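Side-chain contacts in Syntaxin1 (Monosiga brevicollis, PDB 2XHE), which probably acts as a SNARE of the syntaxin family, binding other SNARE proteins to take part in membrane fusion: residues 44-47 and 48-52; 103-106 and 107-111; 227-230 and 231-234. All blocks are in the same frame, centred on the assembly; numbering follows the deposited sequence.

All three contacts are single-helix contacts across one turn, each partly buried, with a buried face against neighbouring helices and an exposed one. Contacts 1 and 2 lie on consecutive helices, 44-72 and 80-116, and touch each other: two arginines of contact 1 converge on the buried carboxylate of contact 2, while Phe46 packs on Ile111. Contact 3 sits on helix 214-237, in the SNARE-homology region, and meets contact 2 through a salt bridge between Arg105 and Glu231; contact 1 is about 15 Å from it at the nearest atoms. Contact 1 combines aromatic packing with arginines, contact 2 sets buried aliphatics beside charge, and contact 3 pairs an apolar face with a carbonyl that accepts both the amide and the hydroxyl of one threonine.

Contact 1: residues 44-47 and 48-52; sequences ADFF and NRVKR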
loop_
_atom_site.group_PDB
_atom_site.type_symbol
_atom_site.label_atom_id
_atom_site.label_comp_id
_atom_site.label_asym_id
_atom_site.label_seq_id
_atom_site.Cartn_x
_atom_site.Cartn_y
_atom_site.Cartn_z
ATOM N N ALA B 44 -23.353 -7.434 -24.462
ATOM C CA ALA B 44 -24.486 -6.592 -24.086
ATOM C C ALA B 44 -25.251 -7.108 -22.867
ATOM O O ALA B 44 -25.533 -6.353 -21.937
ATOM C CB ALA B 44 -25.425 -6.405 -25.263
ATOM N N ASP B 45 -25.590 -8.391 -22.864
ATOM C CA ASP B 45 -26.326 -8.931 -21.729
ATOM C C ASP B 45 -25.513 -8.847 -20.447
ATOM O O ASP B 45 -26.059 -8.542 -19.388
ATOM C CB ASP B 45 -26.777 -10.368 -21.972
ATOM C CG ASP B 45 -27.899 -10.788 -21.028
ATOM O OD1 ASP B 45 -28.355 -9.946 -20.217
ATOM O OD2 ASP B 45 -28.334 -11.957 -21.101
ATOM N N PHE B 46 -24.211 -9.121 -20.543
ATOM C CA PHE B 46 -23.328 -9.069 -19.376
ATOM C C PHE B 46 -23.282 -7.688 -18.699
ATOM O O PHE B 46 -23.553 -7.567 -17.497
ATOM C CB PHE B 46 -21.918 -9.547 -19.731
ATOM C CG PHE B 46 -20.898 -9.268 -18.663
ATOM C CD1 PHE B 46 -20.765 -10.113 -17.574
ATOM C CD2 PHE B 46 -20.077 -8.154 -18.742
ATOM C CE1 PHE B 46 -19.832 -9.856 -16.587
ATOM C CE2 PHE B 46 -19.146 -7.892 -17.762
ATOM C CZ PHE B 46 -19.022 -8.744 -16.682
ATOM N N PHE B 47 -22.946 -6.646 -19.455
ATOM C CA PHE B 47 -22.878 -5.309 -18.862
ATOM C C PHE B 47 -24.223 -4.873 -18.286
ATOM O O PHE B 47 -24.293 -3.996 -17.412
ATOM C CB PHE B 47 -22.327 -4.289 -19.853
ATOM C CG PHE B 47 -20.863 -4.436 -20.095
ATOM C CD1 PHE B 47 -19.948 -3.786 -19.278
ATOM C CD2 PHE B 47 -20.393 -5.249 -21.114
ATOM C CE1 PHE B 47 -18.594 -3.923 -19.490
ATOM C CE2 PHE B 47 -19.042 -5.390 -21.332
ATOM C CZ PHE B 47 -18.139 -4.722 -20.517
ATOM N N ASN B 48 -25.278 -5.510 -18.791
ATOM C CA ASN B 48 -26.621 -5.399 -18.256
ATOM C C ASN B 48 -26.720 -5.918 -16.822
ATOM O O ASN B 48 -27.235 -5.231 -15.933
ATOM C CB ASN B 48 -27.541 -6.230 -19.129
ATOM C CG ASN B 48 -28.656 -5.429 -19.727
ATOM O OD1 ASN B 48 -28.440 -4.342 -20.272
ATOM N ND2 ASN B 48 -29.869 -5.970 -19.648
ATOM N N ARG B 49 -26.242 -7.144 -16.600
ATOM C CA ARG B 49 -26.309 -7.742 -15.275
ATOM C C ARG B 49 -25.525 -6.910 -14.268
ATOM O O ARG B 49 -25.980 -6.702 -13.140
ATOM C CB ARG B 49 -25.762 -9.174 -15.250
ATOM C CG ARG B 49 -25.960 -10.000 -16.500
ATOM C CD ARG B 49 -25.780 -11.472 -16.161
ATOM N NE ARG B 49 -26.986 -11.990 -15.532
ATOM C CZ ARG B 49 -27.943 -12.618 -16.206
ATOM N NH1 ARG B 49 -27.790 -12.818 -17.511
ATOM N NH2 ARG B 49 -29.039 -13.058 -15.587
ATOM N N VAL B 50 -24.339 -6.443 -14.644
ATOM C CA VAL B 50 -23.551 -5.726 -13.650
ATOM C C VAL B 50 -24.109 -4.330 -13.354
ATOM O O VAL B 50 -24.084 -3.883 -12.201
ATOM C CB VAL B 50 -22.001 -5.799 -13.874
ATOM C CG1 VAL B 50 -21.544 -7.257 -13.905
ATOM C CG2 VAL B 50 -21.563 -5.089 -15.122
ATOM N N LYS B 51 -24.651 -3.663 -14.375
ATOM C CA LYS B 51 -25.474 -2.475 -14.138
ATOM C C LYS B 51 -26.594 -2.833 -13.154
ATOM O O LYS B 51 -26.763 -2.166 -12.129
ATOM C CB LYS B 51 -26.079 -1.946 -15.436
ATOM C CG LYS B 51 -25.793 -0.472 -15.708
ATOM C CD LYS B 51 -26.190 0.401 -14.538
ATOM C CE LYS B 51 -25.634 1.804 -14.710
ATOM N NZ LYS B 51 -26.388 2.800 -13.892
ATOM N N ARG B 52 -27.345 -3.893 -13.464
ATOM C CA ARG B 52 -28.403 -4.375 -12.579
ATOM C C ARG B 52 -27.900 -4.582 -11.152
ATOM O O ARG B 52 -28.531 -4.090 -10.207
ATOM C CB ARG B 52 -29.032 -5.673 -13.107
ATOM C CG ARG B 52 -30.569 -5.703 -13.052
ATOM C CD ARG B 52 -31.147 -7.097 -12.801
ATOM N NE ARG B 52 -30.486 -8.165 -13.549
ATOM C CZ ARG B 52 -30.424 -8.235 -14.876
ATOM N NH1 ARG B 52 -29.800 -9.255 -15.457
ATOM N NH2 ARG B 52 -30.974 -7.283 -15.626
#
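Phe46 and Val50, one helical turn apart, meet through the far end of the aromatic ring and a single methyl: CZ of Phe46 lies 4.0 Å from CG1 of Val50. The side chains run at a slant to one another, and the methyl approaches the ring obliquely. With CG of Phe46 anti to the backbone N (chi1 169°), the ring stands beside its own carbonyl carbon, whose oxygen accepts the Val50 amide at 3.2 Å from Phe46 O to Val50 N. The neighbouring Phe47 turns a face to this ring: CD2 of Phe46 sits 3.8 Å above the Phe47 plane, displaced toward the rim. These are the opening turns of helix 44-72, the first long helix of the three-helix N-terminal bundle of syntaxins. Phe46 and Val50 face inward, where both touch Ile111 of helix 80-116, with Gln139 and Leu143 of helix 131-171 close by. Phe47 lies at the boundary with another protein chain, one of whose aromatic rings meets it with the planes about 50° apart.

On a different side of the helix, Asp45 and Arg49 form a long salt bridge, OD2 of Asp45 to NH1 of Arg49 at 3.7 Å. Carboxylate and guanidinium planes are 47° apart, so the two groups do not pair flat. The stronger partner of Arg49 is Asp107 of helix 80-116, reached by NH2. NH1 of Arg52 lies 3.6 Å above one face of the Arg49 guanidinium, near its rim, two cations brought together around that carboxylate. A leucine in place of Arg49 would probably leave Asp107 short of one of its arginines and Asp45 without its distant mate. Further round the turn, the amide of Lys51 bonds to the carbonyl of Phe47, Lys51 N to Phe47 O at 3.1 Å.

Contact 2: residues 103-106 and 107-111; sequences KIRA and DLKQI
Asp107 folds back along helix 80-116 onto Lys103, one turn earlier, in the second long helix of the syntaxin N-terminal three-helix bundle. Its backbone N donates to Lys103 O over 2.7 Å. From there CB passes the same oxygen, 3.5 Å from Lys103 O. The next atom, CG, is held beside the backbone N and anti to the carbonyl carbon (chi1 -78°), which keeps the carboxylate on the Lys103 side. CG then comes within 3.8 Å of Lys103 CD, and the two oxygens lie along the lysine's methylenes: OD2 is 3.3 Å from Lys103 CD, and OD1 is 3.7 Å from Lys103 CE. The lysine thus offers its aliphatic stem, its repeatedly bent chain leaving the ammonium short of a charge contact. Instead, OD2 forms a salt bridge with NE of Arg52 on helix 44-72 and OD1 one with NH2 of Arg49, so that each oxygen has its own arginine. Buried, yet flanked by arginines and near a lysine, the carboxylate probably remains ionised.

The inward face of the helix is apolar. Ile104 and Leu108 run alongside each other in the same direction and touch through methyls, Ile104 CG2 to Leu108 CD1 at 4.1 Å. Ile104 packs within the bundle, on Ile60 of helix 44-72 and Phe147 of helix 131-171, while Leu108 reaches both His140 and Met236 and so links the bundle to helix 214-237.

Arg105 and Lys109 leave from yet another side. Arg105 forms a salt bridge with Asp235 of helix 214-237, and Lys109 a long, weak ion pair with it. Their like charges are therefore gathered near one carboxylate. CG of Arg105 lies 4.3 Å from CE of Lys109, the carbon that bears its ammonium.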
loop_
_atom_site.group_PDB
_atom_site.type_symbol
_atom_site.label_atom_id
_atom_site.label_comp_id
_atom_site.label_asym_id
_atom_site.label_seq_id
_atom_site.Cartn_x
_atom_site.Cartn_y
_atom_site.Cartn_z
ATOM N N LYS B 103 -31.863 -11.630 -6.459
ATOM C CA LYS B 103 -31.564 -11.362 -7.854
ATOM C C LYS B 103 -30.058 -11.191 -7.998
ATOM O O LYS B 103 -29.437 -11.808 -8.859
ATOM C CB LYS B 103 -32.309 -10.118 -8.354
ATOM C CG LYS B 103 -33.056 -10.311 -9.690
ATOM C CD LYS B 103 -32.115 -10.495 -10.868
ATOM C CE LYS B 103 -32.594 -11.598 -11.811
ATOM N NZ LYS B 103 -33.845 -11.252 -12.540
ATOM N N ILE B 104 -29.481 -10.354 -7.141
ATOM C CA ILE B 104 -28.038 -10.128 -7.127
ATOM C C ILE B 104 -27.296 -11.451 -7.024
ATOM O O ILE B 104 -26.311 -11.682 -7.732
ATOM C CB ILE B 104 -27.609 -9.234 -5.941
ATOM C CG1 ILE B 104 -27.863 -7.760 -6.261
ATOM C CG2 ILE B 104 -26.146 -9.436 -5.638
ATOM C CD1 ILE B 104 -28.040 -6.887 -5.034
ATOM N N ARG B 105 -27.777 -12.325 -6.145
ATOM C CA ARG B 105 -27.124 -13.612 -5.961
ATOM C C ARG B 105 -27.247 -14.486 -7.210
ATOM O O ARG B 105 -26.318 -15.214 -7.572
ATOM C CB ARG B 105 -27.614 -14.336 -4.697
ATOM C CG ARG B 105 -27.086 -15.757 -4.602
ATOM C CD ARG B 105 -26.856 -16.188 -3.181
ATOM N NE ARG B 105 -28.047 -16.017 -2.359
ATOM C CZ ARG B 105 -28.390 -16.849 -1.382
ATOM N NH1 ARG B 105 -27.632 -17.915 -1.108
ATOM N NH2 ARG B 105 -29.494 -16.620 -0.679
ATOM N N ALA B 106 -28.382 -14.397 -7.882
ATOM C CA ALA B 106 -28.601 -15.216 -9.062
ATOM C C ALA B 106 -27.840 -14.668 -10.265
ATOM O O ALA B 106 -27.359 -15.434 -11.103
ATOM C CB ALA B 106 -30.080 -15.336 -9.357
ATOM N N ASP B 107 -27.739 -13.345 -10.351
ATOM C CA ASP B 107 -26.969 -12.727 -11.421
ATOM C C ASP B 107 -25.490 -13.058 -11.223
ATOM O O ASP B 107 -24.791 -13.361 -12.187
ATOM C CB ASP B 107 -27.192 -11.204 -11.494
ATOM C CG ASP B 107 -28.520 -10.821 -12.158
ATOM O OD1 ASP B 107 -29.049 -11.601 -12.981
ATOM O OD2 ASP B 107 -29.032 -9.719 -11.856
ATOM N N LEU B 108 -25.013 -13.013 -9.977
ATOM C CA LEU B 108 -23.626 -13.400 -9.692
ATOM C C LEU B 108 -23.364 -14.858 -10.083
ATOM O O LEU B 108 -22.483 -15.127 -10.901
ATOM C CB LEU B 108 -23.258 -13.164 -8.225
ATOM C CG LEU B 108 -23.066 -11.700 -7.833
ATOM C CD1 LEU B 108 -22.742 -11.559 -6.351
ATOM C CD2 LEU B 108 -22.014 -11.024 -8.711
ATOM N N LYS B 109 -24.131 -15.789 -9.511
ATOM C CA LYS B 109 -23.985 -17.205 -9.850
ATOM C C LYS B 109 -23.995 -17.424 -11.351
ATOM O O LYS B 109 -23.176 -18.172 -11.877
ATOM C CB LYS B 109 -25.049 -18.069 -9.166
ATOM C CG LYS B 109 -24.643 -18.517 -7.764
ATOM C CD LYS B 109 -25.733 -19.312 -7.063
ATOM C CE LYS B 109 -25.350 -19.601 -5.613
ATOM N NZ LYS B 109 -26.446 -20.282 -4.863
ATOM N N GLN B 110 -24.913 -16.759 -12.043
ATOM C CA GLN B 110 -25.000 -16.888 -13.490
ATOM C C GLN B 110 -23.662 -16.511 -14.143
ATOM O O GLN B 110 -23.200 -17.193 -15.062
ATOM C CB GLN B 110 -26.167 -16.053 -14.042
ATOM C CG GLN B 110 -26.293 -16.023 -15.577
ATOM C CD GLN B 110 -26.264 -17.410 -16.215
ATOM O OE1 GLN B 110 -26.626 -18.413 -15.585
ATOM N NE2 GLN B 110 -25.828 -17.470 -17.477
ATOM N N ILE B 111 -23.028 -15.445 -13.653
ATOM C CA ILE B 111 -21.763 -14.987 -14.229
ATOM C C ILE B 111 -20.627 -15.947 -13.886
ATOM O O ILE B 111 -19.708 -16.143 -14.685
ATOM C CB ILE B 111 -21.389 -13.554 -13.781
ATOM C CG1 ILE B 111 -22.552 -12.591 -14.026
ATOM C CG2 ILE B 111 -20.155 -13.073 -14.528
ATOM C CD1 ILE B 111 -22.236 -11.132 -13.702
#

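Contact 3: residues 227-230 and 231-234; sequences LELH and EMFT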
loop_
_atom_site.group_PDB
_atom_site.type_symbol
_atom_site.label_atom_id
_atom_site.label_comp_id
_atom_site.label_asym_id
_atom_site.label_seq_id
_atom_site.Cartn_x
_atom_site.Cartn_y
_atom_site.Cartn_z
ATOM N N LEU B 227 -30.963 -15.800 9.401
ATOM C CA LEU B 227 -30.756 -17.118 8.814
ATOM C C LEU B 227 -30.553 -17.084 7.296
ATOM O O LEU B 227 -29.652 -17.733 6.776
ATOM C CB LEU B 227 -31.901 -18.057 9.192
ATOM C CG LEU B 227 -31.412 -19.264 9.991
ATOM C CD1 LEU B 227 -32.540 -19.894 10.809
ATOM C CD2 LEU B 227 -30.729 -20.275 9.063
ATOM N N GLU B 228 -31.399 -16.339 6.590
ATOM C CA GLU B 228 -31.238 -16.150 5.149
ATOM C C GLU B 228 -29.843 -15.595 4.865
ATOM O O GLU B 228 -29.098 -16.120 4.032
ATOM C CB GLU B 228 -32.300 -15.179 4.613
ATOM C CG GLU B 228 -33.500 -15.824 3.921
ATOM C CD GLU B 228 -34.467 -16.494 4.887
ATOM O OE1 GLU B 228 -34.005 -17.134 5.857
ATOM O OE2 GLU B 228 -35.696 -16.392 4.668
ATOM N N LEU B 229 -29.507 -14.521 5.572
ATOM C CA LEU B 229 -28.203 -13.888 5.474
ATOM C C LEU B 229 -27.066 -14.876 5.714
ATOM O O LEU B 229 -26.171 -15.007 4.876
ATOM C CB LEU B 229 -28.111 -12.750 6.481
ATOM C CG LEU B 229 -29.001 -11.562 6.134
ATOM C CD1 LEU B 229 -28.866 -10.479 7.191
ATOM C CD2 LEU B 229 -28.651 -11.034 4.740
ATOM N N HIS B 230 -27.105 -15.558 6.858
ATOM C CA HIS B 230 -26.134 -16.608 7.149
ATOM C C HIS B 230 -25.997 -17.597 6.000
ATOM O O HIS B 230 -24.892 -17.864 5.527
ATOM C CB HIS B 230 -26.496 -17.360 8.426
ATOM C CG HIS B 230 -25.558 -18.480 8.743
ATOM N ND1 HIS B 230 -24.551 -18.363 9.676
ATOM C CD2 HIS B 230 -25.457 -19.728 8.230
ATOM C CE1 HIS B 230 -23.876 -19.497 9.731
ATOM N NE2 HIS B 230 -24.404 -20.341 8.863
ATOM N N GLU B 231 -27.119 -18.150 5.562
ATOM C CA GLU B 231 -27.106 -19.076 4.446
ATOM C C GLU B 231 -26.394 -18.430 3.274
ATOM O O GLU B 231 -25.590 -19.068 2.596
ATOM C CB GLU B 231 -28.531 -19.463 4.044
ATOM C CG GLU B 231 -28.595 -20.405 2.850
ATOM C CD GLU B 231 -29.679 -20.016 1.862
ATOM O OE1 GLU B 231 -30.830 -20.488 2.016
ATOM O OE2 GLU B 231 -29.379 -19.236 0.929
ATOM N N MET B 232 -26.691 -17.158 3.039
ATOM C CA MET B 232 -26.115 -16.447 1.900
ATOM C C MET B 232 -24.604 -16.265 2.072
ATOM O O MET B 232 -23.808 -16.672 1.218
ATOM C CB MET B 232 -26.807 -15.093 1.714
ATOM C CG MET B 232 -26.321 -14.289 0.516
ATOM S SD MET B 232 -24.818 -13.348 0.846
ATOM C CE MET B 232 -25.394 -12.191 2.084
ATOM N N PHE B 233 -24.219 -15.652 3.186
ATOM C CA PHE B 233 -22.816 -15.457 3.502
ATOM C C PHE B 233 -22.045 -16.761 3.360
ATOM O O PHE B 233 -20.890 -16.764 2.924
ATOM C CB PHE B 233 -22.652 -14.900 4.916
ATOM C CG PHE B 233 -23.055 -13.454 5.058
ATOM C CD1 PHE B 233 -22.588 -12.493 4.174
ATOM C CD2 PHE B 233 -23.869 -13.052 6.102
ATOM C CE1 PHE B 233 -22.938 -11.169 4.321
ATOM C CE2 PHE B 233 -24.218 -11.738 6.253
ATOM C CZ PHE B 233 -23.758 -10.793 5.355
ATOM N N THR B 234 -22.682 -17.870 3.715
ATOM C CA THR B 234 -21.994 -19.153 3.672
ATOM C C THR B 234 -21.505 -19.515 2.265
ATOM O O THR B 234 -20.300 -19.662 2.041
ATOM C CB THR B 234 -22.839 -20.292 4.263
ATOM O OG1 THR B 234 -23.147 -20.004 5.635
ATOM C CG2 THR B 234 -22.071 -21.587 4.194
#
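Leu229 and Phe233 form the packed side of this turn of helix 214-237, which lies in the SNARE-homology region and rests against the N-terminal helices, an arrangement consistent with the closed form of syntaxins. CE2 of the Phe233 ring is 4.0 Å from CB of Leu229. Met232 folds over one face of that ring, its methyl CE 3.4 Å above the plane and offset toward the rim. The bends of the methionine chain, with chi2 at -83°, turn CE back there, and CD2 of Leu229 comes within 4.4 Å of Met232 CE. Helix 131-171 closes on this face through Tyr154, Met151 and Thr152.

Leu227, Glu228 and Glu231 are exposed and lack such interlocking; they are joined chiefly through the backbone, Glu231 N to Leu227 O at 2.8 Å. The Glu231 carboxylate turns to Arg105 of helix 80-116, a salt bridge through OE2. His230 and Thr234 lie between these extremes, both beside another protein chain, an apolar side chain of which also touches Phe233. His230 O accepts both N and OG1 of Thr234, the hydroxyl donating over 2.8 Å from OG1 to His230 O, 42° out of the carbonyl plane.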